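Local coordinates for spike protein P1 (Pseudoalteromonas phage pm2, PDB 2VVE), which binds the host receptor through its C-terminal part, its N-terminal part being associated with the capsid vertex at the fivefold positions of the virion, at residues Y99-L108 with V219-S227. Sequence-based numbering, arbitrary orientation.
Sequences YAQNEGRTAL and VQHDWYDES
The hydroxyl of Y99 meets H221 at the ring edge, OH lying 2.7 Å from ND1 in the imidazole plane, and either atom could be the donor. H221 belongs to the loop that joins helix 213-219 to strand 229-236 in a β-sandwich domain, probably the receptor-binding one; the antiparallel sheet 88-91, 229-236, 129-137, 189-195 is consistent with a jelly roll. A type II β-turn, D222 to D225, bends this loop back against the segment 99-108. Two backbone bonds clamp the turn to a single residue: Y99 N donates to D225 O (3.0 Å), and Y224 N in turn donates to Y99 O (2.7 Å). Inside the turn, D225 OD2 accepts from D222 N from above the carboxylate plane, tying its two ends together. The Y99 ring is covered on one face by S227, whose CB sits 3.6 Å from the ring centroid and 12° off the normal, a CH-π contact; S227 OG is meanwhile bonded to the backbone of A97 and T229. Imidazole NE2 has its own partner, D143, so both ring nitrogens are engaged and the ring's rotation is probably fixed. At W223, the Q101 chain, extended beyond CG (chi2 -174°), crosses over one indole face: CG makes a CH-π contact 3.3 Å from the six-membered ring's centroid, and the amide stacks 7° from the ring plane, NE2 nearest NE1 and CD1. Y224 swings the other way, toward the start of helix 105-110, its OH lying 3.4 Å from CG of E103, just ahead of the helix, and 3.8 Å from A107 CB and L108 CD1 within it.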
ATOM      1  N   TYR A  99     -23.419  32.867 -11.598  1.00 12.98           N
ATOM      2  CA  TYR A  99     -23.011  34.099 -10.939  1.00 14.64           C
ATOM      3  C   TYR A  99     -22.404  33.780  -9.575  1.00 16.62           C
ATOM      4  O   TYR A  99     -23.016  33.074  -8.761  1.00 15.63           O
ATOM      5  CB  TYR A  99     -24.199  35.032 -10.708  1.00 12.53           C
ATOM      6  CG  TYR A  99     -24.927  35.514 -11.942  1.00 21.85           C
ATOM      7  CD1 TYR A  99     -24.382  36.510 -12.750  1.00 16.48           C
ATOM      8  CD2 TYR A  99     -26.190  35.015 -12.267  1.00 20.78           C
ATOM      9  CE1 TYR A  99     -25.071  36.987 -13.873  1.00 17.54           C
ATOM     10  CE2 TYR A  99     -26.889  35.480 -13.388  1.00 20.31           C
ATOM     11  CZ  TYR A  99     -26.325  36.464 -14.182  1.00 19.87           C
ATOM     12  OH  TYR A  99     -26.989  36.932 -15.287  1.00 20.51           O
ATOM     13  N   ALA A 100     -21.226  34.332  -9.299  1.00 11.94           N
ATOM     14  CA  ALA A 100     -20.631  34.142  -7.969  1.00 14.72           C
ATOM     15  C   ALA A 100     -19.813  35.330  -7.488  1.00 14.54           C
ATOM     16  O   ALA A 100     -18.935  35.829  -8.208  1.00 17.36           O
ATOM     17  CB  ALA A 100     -19.783  32.864  -7.927  1.00 15.13           C
ATOM     18  N   GLN A 101     -20.104  35.756  -6.259  1.00 13.77           N
ATOM     19  CA  GLN A 101     -19.250  36.678  -5.526  1.00 15.95           C
ATOM     20  C   GLN A 101     -18.173  35.862  -4.837  1.00 15.50           C
ATOM     21  O   GLN A 101     -18.289  34.648  -4.718  1.00 15.46           O
ATOM     22  CB  GLN A 101     -20.043  37.462  -4.481  1.00 17.25           C
ATOM     23  CG  GLN A 101     -21.160  38.278  -5.073  1.00 19.03           C
ATOM     24  CD  GLN A 101     -21.853  39.154  -4.066  1.00 25.47           C
ATOM     25  OE1 GLN A 101     -21.596  40.347  -4.006  1.00 27.75           O
ATOM     26  NE2 GLN A 101     -22.740  38.570  -3.272  1.00 20.01           N
ATOM     27  N   ASN A 102     -17.121  36.529  -4.388  1.00 13.04           N
ATOM     28  CA  ASN A 102     -16.033  35.807  -3.764  1.00 14.45           C
ATOM     29  C   ASN A 102     -16.365  35.483  -2.309  1.00 15.80           C
ATOM     30  O   ASN A 102     -15.981  36.208  -1.381  1.00 18.45           O
ATOM     31  CB  ASN A 102     -14.697  36.537  -3.932  1.00 16.09           C
ATOM     32  CG  ASN A 102     -13.524  35.676  -3.507  1.00 16.75           C
ATOM     33  OD1 ASN A 102     -13.710  34.548  -3.010  1.00 18.36           O
ATOM     34  ND2 ASN A 102     -12.313  36.190  -3.688  1.00 16.70           N
ATOM     35  N   GLU A 103     -17.089  34.375  -2.140  1.00 16.87           N
ATOM     36  CA  GLU A 103     -17.663  33.963  -0.859  1.00 14.04           C
ATOM     37  C   GLU A 103     -16.820  32.863  -0.206  1.00 18.59           C
ATOM     38  O   GLU A 103     -17.141  32.356   0.891  1.00 16.96           O
ATOM     39  CB  GLU A 103     -19.098  33.470  -1.084  1.00 12.13           C
ATOM     40  CG  GLU A 103     -20.050  34.534  -1.646  1.00 17.63           C
ATOM     41  CD  GLU A 103     -20.704  35.386  -0.577  1.00 45.27           C
ATOM     42  OE1 GLU A 103     -20.099  35.586   0.501  1.00 49.66           O
ATOM     43  OE2 GLU A 103     -21.830  35.866  -0.823  1.00 36.54           O
ATOM     44  N   GLY A 104     -15.740  32.497  -0.886  1.00 15.92           N
ATOM     45  CA  GLY A 104     -14.853  31.458  -0.394  1.00 15.73           C
ATOM     46  C   GLY A 104     -15.210  30.083  -0.920  1.00 15.34           C
ATOM     47  O   GLY A 104     -16.315  29.862  -1.417  1.00 14.00           O
ATOM     48  N   ARG A 105     -14.263  29.163  -0.788  1.00 14.76           N
ATOM     49  CA  ARG A 105     -14.379  27.825  -1.374  1.00 13.08           C
ATOM     50  C   ARG A 105     -15.608  27.045  -0.880  1.00  9.90           C
ATOM     51  O   ARG A 105     -16.373  26.491  -1.682  1.00 10.58           O
ATOM     52  CB  ARG A 105     -13.107  27.031  -1.089  1.00 14.57           C
ATOM     53  CG  ARG A 105     -13.094  25.683  -1.761  1.00 12.98           C
ATOM     54  CD  ARG A 105     -11.996  24.771  -1.172  1.00 13.27           C
ATOM     55  NE  ARG A 105     -12.169  24.509   0.254  1.00 23.70           N
ATOM     56  CZ  ARG A 105     -13.039  23.645   0.782  1.00 23.02           C
ATOM     57  NH1 ARG A 105     -13.855  22.936   0.015  1.00 30.72           N
ATOM     58  NH2 ARG A 105     -13.096  23.493   2.096  1.00 30.19           N
ATOM     59  N   THR A 106     -15.783  26.986   0.439  1.00 12.55           N
ATOM     60  CA  THR A 106     -16.888  26.230   1.030  1.00 16.32           C
ATOM     61  C   THR A 106     -18.244  26.691   0.472  1.00 14.01           C
ATOM     62  O   THR A 106     -19.081  25.865   0.100  1.00 12.60           O
ATOM     63  CB  THR A 106     -16.856  26.303   2.569  1.00 13.12           C
ATOM     64  OG1 THR A 106     -15.629  25.726   3.023  1.00 14.66           O
ATOM     65  CG2 THR A 106     -18.028  25.540   3.184  1.00 15.56           C
ATOM     66  N   ALA A 107     -18.430  28.002   0.370  1.00 13.47           N
ATOM     67  CA  ALA A 107     -19.720  28.568  -0.053  1.00 15.64           C
ATOM     68  C   ALA A 107     -20.013  28.230  -1.519  1.00  9.92           C
ATOM     69  O   ALA A 107     -21.144  27.899  -1.879  1.00 14.10           O
ATOM     70  CB  ALA A 107     -19.736  30.070   0.174  1.00 15.42           C
ATOM     71  N   LEU A 108     -18.981  28.267  -2.352  1.00  9.28           N
ATOM     72  CA  LEU A 108     -19.157  27.998  -3.780  1.00 13.39           C
ATOM     73  C   LEU A 108     -19.507  26.523  -4.005  1.00 14.57           C
ATOM     74  O   LEU A 108     -20.410  26.200  -4.795  1.00 11.45           O
ATOM     75  CB  LEU A 108     -17.930  28.442  -4.590  1.00 10.80           C
ATOM     76  CG  LEU A 108     -18.100  29.845  -5.205  1.00 16.59           C
ATOM     77  CD1 LEU A 108     -18.315  30.967  -4.154  1.00 12.46           C
ATOM     78  CD2 LEU A 108     -16.955  30.214  -6.163  1.00 15.54           C
ATOM     79  N   VAL A 219     -35.407  39.156 -15.610  1.00 31.73           N
ATOM     80  CA  VAL A 219     -35.519  37.698 -15.495  1.00 30.15           C
ATOM     81  C   VAL A 219     -35.181  37.165 -14.092  1.00 27.65           C
ATOM     82  O   VAL A 219     -35.026  35.957 -13.898  1.00 29.00           O
ATOM     83  CB  VAL A 219     -34.720  36.963 -16.621  1.00 35.01           C
ATOM     84  CG1 VAL A 219     -35.329  37.262 -17.988  1.00 34.36           C
ATOM     85  CG2 VAL A 219     -33.227  37.343 -16.597  1.00 26.93           C
ATOM     86  N   GLN A 220     -35.082  38.078 -13.124  1.00 29.17           N
ATOM     87  CA  GLN A 220     -34.918  37.735 -11.699  1.00 29.61           C
ATOM     88  C   GLN A 220     -33.653  36.910 -11.411  1.00 30.03           C
ATOM     89  O   GLN A 220     -33.654  36.026 -10.547  1.00 28.67           O
ATOM     90  CB  GLN A 220     -36.169  37.026 -11.151  1.00 25.17           C
ATOM     91  CG  GLN A 220     -37.439  37.884 -11.129  1.00 37.23           C
ATOM     92  CD  GLN A 220     -38.041  38.089 -12.510  1.00 37.90           C
ATOM     93  OE1 GLN A 220     -38.305  37.128 -13.231  1.00 35.67           O
ATOM     94  NE2 GLN A 220     -38.253  39.348 -12.885  1.00 35.76           N
ATOM     95  N   HIS A 221     -32.578  37.206 -12.137  1.00 25.96           N
ATOM     96  CA  HIS A 221     -31.286  36.570 -11.889  1.00 22.97           C
ATOM     97  C   HIS A 221     -30.737  37.026 -10.542  1.00 23.88           C
ATOM     98  O   HIS A 221     -30.938  38.164 -10.134  1.00 24.48           O
ATOM     99  CB  HIS A 221     -30.295  36.884 -13.018  1.00 23.47           C
ATOM    100  CG  HIS A 221     -30.465  36.019 -14.231  1.00 18.79           C
ATOM    101  ND1 HIS A 221     -29.528  35.965 -15.242  1.00 21.71           N
ATOM    102  CD2 HIS A 221     -31.447  35.155 -14.583  1.00 19.27           C
ATOM    103  CE1 HIS A 221     -29.934  35.118 -16.172  1.00 25.09           C
ATOM    104  NE2 HIS A 221     -31.095  34.613 -15.796  1.00 23.74           N
ATOM    105  N   ASP A 222     -30.051  36.114  -9.857  1.00 24.01           N
ATOM    106  CA  ASP A 222     -29.467  36.401  -8.562  1.00 24.90           C
ATOM    107  C   ASP A 222     -28.197  35.580  -8.434  1.00 20.70           C
ATOM    108  O   ASP A 222     -27.940  34.696  -9.263  1.00 18.54           O
ATOM    109  CB  ASP A 222     -30.443  36.043  -7.440  1.00 22.12           C
ATOM    110  CG  ASP A 222     -30.060  36.663  -6.101  1.00 35.77           C
ATOM    111  OD1 ASP A 222     -29.175  37.550  -6.057  1.00 31.71           O
ATOM    112  OD2 ASP A 222     -30.650  36.254  -5.082  1.00 43.59           O
ATOM    113  N   TRP A 223     -27.401  35.866  -7.406  1.00 18.14           N
ATOM    114  CA  TRP A 223     -26.178  35.102  -7.162  1.00 18.89           C
ATOM    115  C   TRP A 223     -26.435  33.594  -7.109  1.00 19.40           C
ATOM    116  O   TRP A 223     -27.459  33.146  -6.579  1.00 18.22           O
ATOM    117  CB  TRP A 223     -25.462  35.609  -5.906  1.00 17.41           C
ATOM    118  CG  TRP A 223     -25.072  37.062  -6.052  1.00 21.04           C
ATOM    119  CD1 TRP A 223     -25.625  38.120  -5.416  1.00 20.67           C
ATOM    120  CD2 TRP A 223     -24.078  37.598  -6.939  1.00 19.61           C
ATOM    121  NE1 TRP A 223     -25.027  39.296  -5.822  1.00 19.11           N
ATOM    122  CE2 TRP A 223     -24.075  39.002  -6.764  1.00 25.23           C
ATOM    123  CE3 TRP A 223     -23.182  37.025  -7.858  1.00 15.06           C
ATOM    124  CZ2 TRP A 223     -23.210  39.852  -7.478  1.00 24.50           C
ATOM    125  CZ3 TRP A 223     -22.317  37.868  -8.568  1.00 19.82           C
ATOM    126  CH2 TRP A 223     -22.345  39.272  -8.373  1.00 20.38           C
ATOM    127  N   TYR A 224     -25.504  32.835  -7.692  1.00 13.35           N
ATOM    128  CA  TYR A 224     -25.557  31.362  -7.808  1.00 16.21           C
ATOM    129  C   TYR A 224     -26.538  30.838  -8.876  1.00 14.60           C
ATOM    130  O   TYR A 224     -26.590  29.629  -9.132  1.00 18.17           O
ATOM    131  CB  TYR A 224     -25.776  30.674  -6.440  1.00 18.23           C
ATOM    132  CG  TYR A 224     -24.699  30.964  -5.407  1.00 14.70           C
ATOM    133  CD1 TYR A 224     -23.360  30.653  -5.664  1.00 13.89           C
ATOM    134  CD2 TYR A 224     -25.017  31.528  -4.171  1.00 17.74           C
ATOM    135  CE1 TYR A 224     -22.372  30.896  -4.729  1.00 15.54           C
ATOM    136  CE2 TYR A 224     -24.027  31.789  -3.221  1.00 20.30           C
ATOM    137  CZ  TYR A 224     -22.705  31.472  -3.515  1.00 17.28           C
ATOM    138  OH  TYR A 224     -21.708  31.708  -2.603  1.00 21.29           O
ATOM    139  N   ASP A 225     -27.296  31.737  -9.511  1.00 16.78           N
ATOM    140  CA  ASP A 225     -28.134  31.365 -10.663  1.00 18.68           C
ATOM    141  C   ASP A 225     -27.250  31.204 -11.886  1.00 19.62           C
ATOM    142  O   ASP A 225     -26.120  31.696 -11.903  1.00 15.43           O
ATOM    143  CB  ASP A 225     -29.165  32.458 -10.984  1.00 13.89           C
ATOM    144  CG  ASP A 225     -30.374  32.453 -10.039  1.00 26.34           C
ATOM    145  OD1 ASP A 225     -30.546  31.512  -9.237  1.00 23.69           O
ATOM    146  OD2 ASP A 225     -31.151  33.420 -10.100  1.00 27.64           O
ATOM    147  N   GLU A 226     -27.768  30.544 -12.920  1.00 21.55           N
ATOM    148  CA  GLU A 226     -27.046  30.435 -14.188  1.00 23.27           C
ATOM    149  C   GLU A 226     -27.015  31.782 -14.920  1.00 20.06           C
ATOM    150  O   GLU A 226     -28.042  32.448 -15.065  1.00 20.15           O
ATOM    151  CB  GLU A 226     -27.614  29.306 -15.055  1.00 21.57           C
ATOM    152  CG  GLU A 226     -27.301  27.919 -14.474  1.00 22.50           C
ATOM    153  CD  GLU A 226     -27.430  26.771 -15.474  1.00 41.84           C
ATOM    154  OE1 GLU A 226     -28.307  26.823 -16.363  1.00 33.07           O
ATOM    155  OE2 GLU A 226     -26.646  25.801 -15.351  1.00 48.35           O
ATOM    156  N   SER A 227     -25.814  32.183 -15.322  1.00 13.95           N
ATOM    157  CA  SER A 227     -25.572  33.473 -15.971  1.00 16.49           C
ATOM    158  C   SER A 227     -25.788  33.360 -17.474  1.00 17.93           C
ATOM    159  O   SER A 227     -26.371  32.386 -17.945  1.00 19.05           O
ATOM    160  CB  SER A 227     -24.160  33.984 -15.652  1.00 13.12           C
ATOM    161  OG  SER A 227     -23.166  33.209 -16.298  1.00 15.59           O
TER